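Local coordinates for protein putative Nitroreductase (Anabaena variabilis ATCC 29413, PDB 3EO7) that binds flavin mononucleotide and is probably an FMN-dependent oxidoreductase of the nitroreductase family, at residues A[74-77]-A[78-82]; A[328-331]-A[332-335]; A[412-415]-A[416-419]. All coordinates share one frame; numbering follows the deposited sequence.

The three contacts follow one another along the chain, the first two on a helix, the third where a loop turns into one. Interactions 1 and 2, on helices 66-82 and 325-333, have centres 13 Å apart on the same side of the chain's centre and touch directly: Arg80 NE lies 2.9 Å from Glu328 OE1 in a salt bridge. Through this pair, a helix from the first part of the chain meets the one that leads into the FMN phosphate site. Interaction 3, at the start of helix 415-421 after strand 405-411, stands apart, its centre about 30 Å from that of interaction 2 and 39 Å from that of interaction 1. Interaction 2 alone reaches the flavin's phosphate.

Interaction 1 (A[74-77]-A[78-82]); sequences LSRL and LFRSY
Leu78 lies against the preceding turn of its helix, beside Leu74, the two side chains pointing the same way. Its first torsion sets CG anti to the carbonyl carbon (chi1 -71°), and this lets the branch pass the carbonyl of Leu74: CG is 3.5 Å from Leu74 O, and CD1 is 4.0 Å from Leu74 CG. Beyond this pair, Leu78 packs on Val111 of strand 109-115.

Leu77 contributes mainly its carbonyl. Leu77 O accepts Ser81 OG at 2.8 Å, while the routine amide bond from Ser81 N, 3.1 Å from the same Leu77 O, is weak. Ser81 manages this because its OG stands beside its own backbone N (chi1 -68°), from where the hydroxyl turns back onto the carbonyl four residues earlier. Ser199 OG of helix 181-202 also hydrogen-bonds Leu77 O, so several donors converge on one buried oxygen. The CD2 methyl of Leu77 lies beside the Ser81 hydroxyl.

Arg76 and Arg80 run side by side on another flank of the helix. Their aliphatic parts meet at the two CG atoms, 4.1 Å apart, and their guanidinium planes are inclined at 63° to each other. Arg76 NH1 and Arg80 NH2 also sit 4.1 Å apart, a closeness probably made tolerable by Glu328 of helix 325-333, whose OE1 is the shared partner of both arginines. In the backbone between them, Arg80 N donates to Arg76 O at 2.9 Å, in the same i to i+4 pattern as Leu78 N to Leu74 O.

The arrangement is that of a helix packed on several sides in an alpha/beta flavoprotein: Leu78 turned to strand 109-115 of the antiparallel sheet, a serine hydroxyl folded onto the carbonyl four residues earlier in the helix, and an i, i+4 arginine pair joined to a neighbouring helix by one carboxylate.

Interaction 2 (A[328-331]-A[332-335]); sequences EITM and HKRR. With FMN (flavin mononucleotide), chain B.
Lys333 places CG between its own backbone N and carbonyl carbon (chi1 75°), which folds the side chain back over the previous turn, while the first torsion of Thr330 (chi1 -72°) turns OG1 back along the helix toward Asp326 O. The lysine CG comes 3.4 Å from Ile329 O, and the extended chain beyond it crosses Thr330 with CE passing near OG1. Water 1 joins their polar ends, donating to Thr330 OG1 at 2.9 Å and accepting from Lys333 NZ. Gln473 OE1 and Asp326 O are both within bonding distance of the threonine hydroxyl, which has one proton for the two.

Along the backbone, His332 N and Lys333 N donate to Glu328 O and Ile329 O. The next such bond, Arg334 N to Thr330 O, is weak, as Arg334 is the first residue to leave helical geometry. This helix end delivers the Arg-Arg-Ser segment at the flavin site, as in nitroreductases; Ser336, next in sequence, also bonds FMN.

Both arginines are bent chains that present a guanidinium edge to the phosphate. Arg334 NH1 reaches FMN O1P at 3.0 Å with an N-H...O angle of 166°, and its NH2 reaches FMN O3P at 2.9 Å. Arg335 NE takes FMN O2P at 2.8 Å and its NH2 takes FMN O3P at 2.7 Å, so O3P is shared and all three terminal oxygens are held. Arg334 NE has one N-H, shared between water 3 and Ala99 O; water 3 in turn donates to Met331 O at 2.7 Å. Arg335 NH1 is hydrogen-bonded to Thr85 OG1.

Interaction 3 (A[412-415]-A[416-419]); sequences KNFR and RELH
Lys412 reaches forward to Glu417, and the two side chains cross at about a right angle. Lys412 NZ donates to Glu417 OE2 at 2.7 Å in a salt bridge, approaching from above the carboxylate plane, 43° out of it. The same OE2 takes a second cation from its neighbour in sequence, Arg416 NH2 at 2.8 Å, so one oxygen serves a three-residue network. Glu417 was modelled in two conformers, and this network belongs to one of them.

Asn413 forms an Asx turn where the chain enters helix 415-421. Its OD1 accepts from Arg415 N at 3.0 Å, and also accepts a hydrogen bond from water 4, which in turn accepts from Arg416 N at 3.0 Å. One amide oxygen thus satisfies two amides of the first turn, one directly and one through solvent. Phe414, at the N-cap position, supplies the next acceptor: Leu418 N donates to Phe414 O at 2.8 Å, nearly straight at 163°. His419 N continues the series with Arg415 O, and Arg415 NH1 is bonded to the Arg429 carbonyl.

Apolar contacts flank this start. Phe414 CB touches Leu418 CD1 at 4.0 Å, Leu418 faces strands 381-390 and 433-439, and Phe414 packs on helix 486-493. The carboxyl carbon of Glu417 sits at the edge of the Phe414 ring, close to its plane.

In this conformer Glu417 OE1 lies near the Asn413 and Phe414 carbonyl oxygens, also acceptors; the flanking lysine and arginine, with the positive end of the helix, would probably offset that clustering and favour an ionised carboxylate, though the second conformer leaves both network and inference uncertain.

Interaction 1 (A[74-77]-A[78-82])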
loop_
_atom_site.group_PDB
_atom_site.type_symbol
_atom_site.label_atom_id
_atom_site.label_comp_id
_atom_site.label_asym_id
_atom_site.label_seq_id
_atom_site.Cartn_x
_atom_site.Cartn_y
_atom_site.Cartn_z
ATOM N N LEU A 74 6.794 -1.915 -20.299
ATOM C CA LEU A 74 5.426 -2.081 -19.749
ATOM C C LEU A 74 5.253 -3.473 -19.109
ATOM O O LEU A 74 4.671 -3.629 -18.033
ATOM C CB LEU A 74 4.355 -1.894 -20.857
ATOM C CG LEU A 74 2.895 -2.014 -20.331
ATOM C CD1 LEU A 74 2.603 -0.929 -19.281
ATOM C CD2 LEU A 74 1.885 -1.987 -21.521
ATOM N N SER A 75 5.775 -4.488 -19.784
ATOM C CA SER A 75 5.681 -5.879 -19.308
ATOM C C SER A 75 6.363 -6.022 -17.947
ATOM O O SER A 75 5.810 -6.585 -16.988
ATOM C CB SER A 75 6.308 -6.818 -20.344
ATOM O OG SER A 75 6.305 -8.163 -19.898
ATOM N N ARG A 76 7.567 -5.492 -17.852
ATOM C CA ARG A 76 8.324 -5.540 -16.602
ATOM C C ARG A 76 7.702 -4.714 -15.485
ATOM O O ARG A 76 7.666 -5.156 -14.320
ATOM C CB ARG A 76 9.777 -5.118 -16.868
ATOM C CG ARG A 76 10.743 -5.219 -15.687
ATOM C CD ARG A 76 12.146 -4.704 -16.072
ATOM N NE ARG A 76 12.616 -5.327 -17.308
ATOM C CZ ARG A 76 13.294 -6.472 -17.382
ATOM N NH1 ARG A 76 13.614 -7.153 -16.276
ATOM N NH2 ARG A 76 13.659 -6.940 -18.586
ATOM N N LEU A 77 7.205 -3.514 -15.819
ATOM C CA LEU A 77 6.556 -2.664 -14.847
ATOM C C LEU A 77 5.372 -3.403 -14.214
ATOM O O LEU A 77 5.248 -3.481 -12.988
ATOM C CB LEU A 77 6.111 -1.334 -15.492
ATOM C CG LEU A 77 5.572 -0.253 -14.541
ATOM C CD1 LEU A 77 5.724 1.147 -15.194
ATOM C CD2 LEU A 77 4.125 -0.550 -14.156
ATOM N N LEU A 78 4.568 -4.044 -15.051
ATOM C CA LEU A 78 3.376 -4.725 -14.548
ATOM C C LEU A 78 3.743 -5.977 -13.772
ATOM O O LEU A 78 3.191 -6.243 -12.691
ATOM C CB LEU A 78 2.406 -5.009 -15.666
ATOM C CG LEU A 78 1.651 -3.806 -16.275
ATOM C CD1 LEU A 78 0.975 -4.191 -17.607
ATOM C CD2 LEU A 78 0.647 -3.291 -15.240
ATOM N N PHE A 79 4.698 -6.732 -14.298
ATOM C CA PHE A 79 5.082 -7.995 -13.653
ATOM C C PHE A 79 5.700 -7.804 -12.271
ATOM O O PHE A 79 5.418 -8.554 -11.326
ATOM C CB PHE A 79 6.008 -8.804 -14.544
ATOM C CG PHE A 79 6.241 -10.174 -14.012
ATOM C CD1 PHE A 79 5.192 -11.108 -14.022
ATOM C CD2 PHE A 79 7.444 -10.510 -13.418
ATOM C CE1 PHE A 79 5.361 -12.362 -13.484
ATOM C CE2 PHE A 79 7.627 -11.782 -12.880
ATOM C CZ PHE A 79 6.579 -12.698 -12.906
ATOM N N ARG A 80 6.565 -6.803 -12.145
ATOM C CA ARG A 80 7.226 -6.548 -10.882
ATOM C C ARG A 80 6.222 -5.922 -9.913
ATOM O O ARG A 80 6.417 -5.990 -8.714
ATOM C CB ARG A 80 8.427 -5.623 -11.068
ATOM C CG ARG A 80 9.598 -6.190 -11.909
ATOM C CD ARG A 80 10.543 -7.021 -11.083
ATOM N NE ARG A 80 11.573 -7.661 -11.918
ATOM C CZ ARG A 80 11.644 -8.966 -12.221
ATOM N NH1 ARG A 80 10.766 -9.860 -11.766
ATOM N NH2 ARG A 80 12.648 -9.395 -12.986
ATOM N N SER A 81 5.152 -5.309 -10.432
ATOM C CA SER A 81 4.136 -4.681 -9.582
ATOM C C SER A 81 3.118 -5.678 -9.000
ATOM O O SER A 81 2.789 -5.603 -7.820
ATOM C CB SER A 81 3.347 -3.603 -10.334
ATOM O OG SER A 81 4.169 -2.494 -10.631
ATOM N N TYR A 82 2.577 -6.554 -9.845
ATOM C CA TYR A 82 1.459 -7.410 -9.423
ATOM C C TYR A 82 1.444 -8.771 -10.088
ATOM O O TYR A 82 0.411 -9.447 -10.126
ATOM C CB TYR A 82 0.161 -6.659 -9.687
ATOM C CG TYR A 82 -1.026 -6.991 -8.819
ATOM C CD1 TYR A 82 -0.882 -7.145 -7.436
ATOM C CD2 TYR A 82 -2.292 -7.136 -9.361
ATOM C CE1 TYR A 82 -1.986 -7.418 -6.611
ATOM C CE2 TYR A 82 -3.387 -7.408 -8.558
ATOM C CZ TYR A 82 -3.231 -7.554 -7.168
ATOM O OH TYR A 82 -4.331 -7.819 -6.360
#

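Interaction 2 (A[328-331]-A[332-335])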
loop_
_atom_site.group_PDB
_atom_site.type_symbol
_atom_site.label_atom_id
_atom_site.label_comp_id
_atom_site.label_asym_id
_atom_site.label_seq_id
_atom_site.Cartn_x
_atom_site.Cartn_y
_atom_site.Cartn_z
ATOM N N GLU A 328 15.285 -5.797 -8.330
ATOM C CA GLU A 328 14.467 -6.719 -9.140
ATOM C C GLU A 328 14.376 -8.120 -8.562
ATOM O O GLU A 328 13.282 -8.683 -8.436
ATOM C CB GLU A 328 14.986 -6.811 -10.566
ATOM C CG GLU A 328 14.844 -5.530 -11.304
ATOM C CD GLU A 328 14.708 -5.726 -12.816
ATOM O OE1 GLU A 328 13.728 -6.382 -13.316
ATOM O OE2 GLU A 328 15.585 -5.174 -13.502
ATOM N N ILE A 329 15.515 -8.667 -8.185
ATOM C CA ILE A 329 15.560 -10.009 -7.626
ATOM C C ILE A 329 14.756 -10.069 -6.315
ATOM O O ILE A 329 13.958 -10.989 -6.098
ATOM C CB ILE A 329 17.010 -10.448 -7.372
ATOM C CG1 ILE A 329 17.745 -10.645 -8.711
ATOM C CG2 ILE A 329 17.042 -11.730 -6.548
ATOM C CD1 ILE A 329 19.273 -10.822 -8.546
ATOM N N THR A 330 14.950 -9.069 -5.472
ATOM C CA THR A 330 14.242 -8.972 -4.210
ATOM C C THR A 330 12.719 -8.857 -4.407
ATOM O O THR A 330 11.960 -9.562 -3.737
ATOM C CB THR A 330 14.815 -7.830 -3.354
ATOM O OG1 THR A 330 16.120 -8.229 -2.873
ATOM C CG2 THR A 330 13.900 -7.516 -2.207
HETATM N N MSE A 331 12.289 -8.043 -5.363
HETATM C CA MSE A 331 10.873 -7.900 -5.640
HETATM C C MSE A 331 10.301 -9.223 -6.105
HETATM O O MSE A 331 9.194 -9.606 -5.730
HETATM C CB MSE A 331 10.625 -6.811 -6.669
HETATM C CG MSE A 331 10.923 -5.435 -6.114
HETATM SE SE MSE A 331 10.548 -4.012 -7.375
HETATM C CE MSE A 331 8.604 -3.859 -7.104
ATOM N N HIS A 332 11.076 -9.962 -6.888
ATOM C CA HIS A 332 10.581 -11.232 -7.375
ATOM C C HIS A 332 10.490 -12.311 -6.288
ATOM O O HIS A 332 9.529 -13.077 -6.270
ATOM C CB HIS A 332 11.422 -11.727 -8.566
ATOM C CG HIS A 332 10.915 -13.009 -9.144
ATOM N ND1 HIS A 332 9.769 -13.075 -9.912
ATOM C CD2 HIS A 332 11.389 -14.274 -9.060
ATOM C CE1 HIS A 332 9.555 -14.331 -10.265
ATOM N NE2 HIS A 332 10.519 -15.078 -9.757
ATOM N N LYS A 333 11.463 -12.358 -5.377
ATOM C CA LYS A 333 11.538 -13.425 -4.360
ATOM C C LYS A 333 10.817 -13.122 -3.052
ATOM O O LYS A 333 10.635 -14.011 -2.215
ATOM C CB LYS A 333 12.994 -13.778 -4.060
ATOM C CG LYS A 333 13.746 -12.793 -3.232
ATOM C CD LYS A 333 15.204 -13.259 -3.050
ATOM C CE LYS A 333 16.015 -12.272 -2.208
ATOM N NZ LYS A 333 17.450 -12.705 -2.079
ATOM N N ARG A 334 10.406 -11.864 -2.888
ATOM C CA ARG A 334 9.832 -11.379 -1.639
ATOM C C ARG A 334 8.653 -12.216 -1.203
ATOM O O ARG A 334 7.709 -12.410 -1.966
ATOM C CB ARG A 334 9.354 -9.941 -1.816
ATOM C CG ARG A 334 8.693 -9.365 -0.537
ATOM C CD ARG A 334 7.520 -8.451 -0.829
ATOM N NE ARG A 334 6.447 -9.135 -1.577
ATOM C CZ ARG A 334 5.580 -9.990 -1.071
ATOM N NH1 ARG A 334 5.581 -10.281 0.215
ATOM N NH2 ARG A 334 4.672 -10.518 -1.872
ATOM N N ARG A 335 8.710 -12.703 0.031
ATOM C CA ARG A 335 7.600 -13.408 0.669
ATOM C C ARG A 335 7.441 -12.861 2.086
ATOM O O ARG A 335 8.421 -12.397 2.688
ATOM C CB ARG A 335 7.916 -14.896 0.785
ATOM C CG ARG A 335 8.103 -15.637 -0.535
ATOM C CD ARG A 335 6.812 -16.188 -1.099
ATOM N NE ARG A 335 5.853 -15.172 -1.547
ATOM C CZ ARG A 335 5.823 -14.665 -2.774
ATOM N NH1 ARG A 335 6.681 -15.060 -3.699
ATOM N NH2 ARG A 335 4.878 -13.791 -3.107
HETATM N N1 FMN B . 0.579 -12.469 7.641
HETATM C C2 FMN B . 0.386 -13.033 8.891
HETATM O O2 FMN B . 0.905 -14.103 9.187
HETATM N N3 FMN B . -0.407 -12.466 9.854
HETATM C C4 FMN B . -1.100 -11.314 9.631
HETATM O O4 FMN B . -1.650 -10.753 10.597
HETATM C C4A FMN B . -0.932 -10.707 8.387
HETATM N N5 FMN B . -1.646 -9.566 8.078
HETATM C C5A FMN B . -1.406 -8.905 6.856
HETATM C C6 FMN B . -2.015 -7.693 6.554
HETATM C C7 FMN B . -1.797 -7.049 5.336
HETATM C C7M FMN B . -2.389 -5.654 5.084
HETATM C C8 FMN B . -0.950 -7.619 4.395
HETATM C C8M FMN B . -0.521 -6.881 3.143
HETATM C C9 FMN B . -0.314 -8.843 4.676
HETATM C C9A FMN B . -0.542 -9.482 5.907
HETATM N N10 FMN B . 0.074 -10.695 6.189
HETATM C C10 FMN B . -0.101 -11.291 7.409
HETATM C "C1'" FMN B . 0.809 -11.479 5.120
HETATM C "C2'" FMN B . -0.115 -12.182 4.146
HETATM O "O2'" FMN B . -0.617 -13.397 4.745
HETATM C "C3'" FMN B . 0.644 -12.465 2.852
HETATM O "O3'" FMN B . 0.955 -11.236 2.188
HETATM C "C4'" FMN B . -0.082 -13.435 1.900
HETATM O "O4'" FMN B . -0.255 -14.739 2.523
HETATM C "C5'" FMN B . 0.692 -13.573 0.603
HETATM O "O5'" FMN B . 1.998 -14.039 0.813
HETATM P P FMN B . 3.270 -13.218 0.354
HETATM O O1P FMN B . 3.291 -11.913 1.144
HETATM O O2P FMN B . 4.451 -14.117 0.697
HETATM O O3P FMN B . 3.200 -12.954 -1.122
HETATM O O HOH W 1 18.193 -10.176 -3.536
HETATM O O HOH W 2 7.206 -11.550 -4.681
HETATM O O HOH W 3 7.736 -7.940 -4.141
#

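Interaction 3 (A[412-415]-A[416-419])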
loop_
_atom_site.group_PDB
_atom_site.type_symbol
_atom_site.label_atom_id
_atom_site.label_comp_id
_atom_site.label_asym_id
_atom_site.label_seq_id
_atom_site.Cartn_x
_atom_site.Cartn_y
_atom_site.Cartn_z
ATOM N N LYS A 412 11.248 -1.318 28.374
ATOM C CA LYS A 412 10.618 -2.580 28.760
ATOM C C LYS A 412 10.796 -3.626 27.663
ATOM O O LYS A 412 10.919 -3.287 26.502
ATOM C CB LYS A 412 9.093 -2.384 28.893
ATOM C CG LYS A 412 8.408 -3.558 29.610
ATOM C CD LYS A 412 6.916 -3.429 29.650
ATOM C CE LYS A 412 6.342 -4.554 30.540
ATOM N NZ LYS A 412 4.909 -4.456 30.683
ATOM N N ASN A 413 10.800 -4.902 28.058
ATOM C CA ASN A 413 10.765 -6.020 27.107
ATOM C C ASN A 413 9.279 -6.265 26.808
ATOM O O ASN A 413 8.521 -6.673 27.699
ATOM C CB ASN A 413 11.393 -7.268 27.750
ATOM C CG ASN A 413 11.337 -8.475 26.835
ATOM O OD1 ASN A 413 10.349 -8.701 26.172
ATOM N ND2 ASN A 413 12.389 -9.278 26.831
ATOM N N PHE A 414 8.868 -6.004 25.576
ATOM C CA PHE A 414 7.469 -6.063 25.175
ATOM C C PHE A 414 7.031 -7.352 24.438
ATOM O O PHE A 414 5.921 -7.390 23.893
ATOM C CB PHE A 414 7.145 -4.862 24.276
ATOM C CG PHE A 414 7.015 -3.551 25.018
ATOM C CD1 PHE A 414 5.991 -3.372 25.943
ATOM C CD2 PHE A 414 7.845 -2.488 24.737
ATOM C CE1 PHE A 414 5.823 -2.169 26.592
ATOM C CE2 PHE A 414 7.702 -1.278 25.397
ATOM C CZ PHE A 414 6.696 -1.104 26.307
ATOM N N ARG A 415 7.877 -8.382 24.430
ATOM C CA ARG A 415 7.564 -9.596 23.645
ATOM C C ARG A 415 6.215 -10.189 23.982
ATOM O O ARG A 415 5.419 -10.505 23.074
ATOM C CB ARG A 415 8.644 -10.649 23.815
ATOM C CG ARG A 415 9.971 -10.287 23.158
ATOM C CD ARG A 415 10.933 -11.457 23.163
ATOM N NE ARG A 415 12.223 -11.019 22.632
ATOM C CZ ARG A 415 12.468 -10.854 21.340
ATOM N NH1 ARG A 415 11.534 -11.108 20.423
ATOM N NH2 ARG A 415 13.671 -10.440 20.954
ATOM N N ARG A 416 5.949 -10.367 25.275
ATOM C CA ARG A 416 4.677 -10.980 25.716
ATOM C C ARG A 416 3.486 -10.149 25.292
ATOM O O ARG A 416 2.480 -10.658 24.797
ATOM C CB ARG A 416 4.689 -11.151 27.239
ATOM C CG ARG A 416 3.519 -11.900 27.802
ATOM C CD ARG A 416 3.555 -11.931 29.352
ATOM N NE ARG A 416 3.653 -10.564 29.892
ATOM C CZ ARG A 416 2.643 -9.694 30.021
ATOM N NH1 ARG A 416 1.403 -10.006 29.656
ATOM N NH2 ARG A 416 2.889 -8.483 30.516
ATOM N N GLU A 417 3.636 -8.845 25.470
ATOM C CA GLU A 417 2.628 -7.892 25.101
ATOM C C GLU A 417 2.345 -7.896 23.613
ATOM O O GLU A 417 1.195 -7.942 23.209
ATOM C CB GLU A 417 3.049 -6.487 25.520
ATOM C CG GLU A 417 3.073 -6.259 27.028
ATOM C CD GLU A 417 4.291 -6.782 27.816
ATOM O OE1 GLU A 417 5.266 -7.425 27.327
ATOM O OE2 GLU A 417 4.227 -6.534 29.034
ATOM N N LEU A 418 3.401 -7.868 22.808
ATOM C CA LEU A 418 3.269 -7.817 21.345
ATOM C C LEU A 418 2.625 -9.104 20.828
ATOM O O LEU A 418 1.834 -9.097 19.900
ATOM C CB LEU A 418 4.628 -7.580 20.710
ATOM C CG LEU A 418 5.245 -6.172 20.885
ATOM C CD1 LEU A 418 6.742 -6.250 20.593
ATOM C CD2 LEU A 418 4.478 -5.127 20.023
ATOM N N HIS A 419 2.944 -10.212 21.472
ATOM C CA HIS A 419 2.350 -11.490 21.154
ATOM C C HIS A 419 0.821 -11.359 21.267
ATOM O O HIS A 419 0.095 -11.726 20.338
ATOM C CB HIS A 419 2.920 -12.523 22.126
ATOM C CG HIS A 419 2.536 -13.927 21.833
ATOM N ND1 HIS A 419 2.737 -14.941 22.750
ATOM C CD2 HIS A 419 1.993 -14.502 20.743
ATOM C CE1 HIS A 419 2.315 -16.081 22.233
ATOM N NE2 HIS A 419 1.854 -15.844 21.019
HETATM O O HOH W 4 7.868 -9.834 27.465
#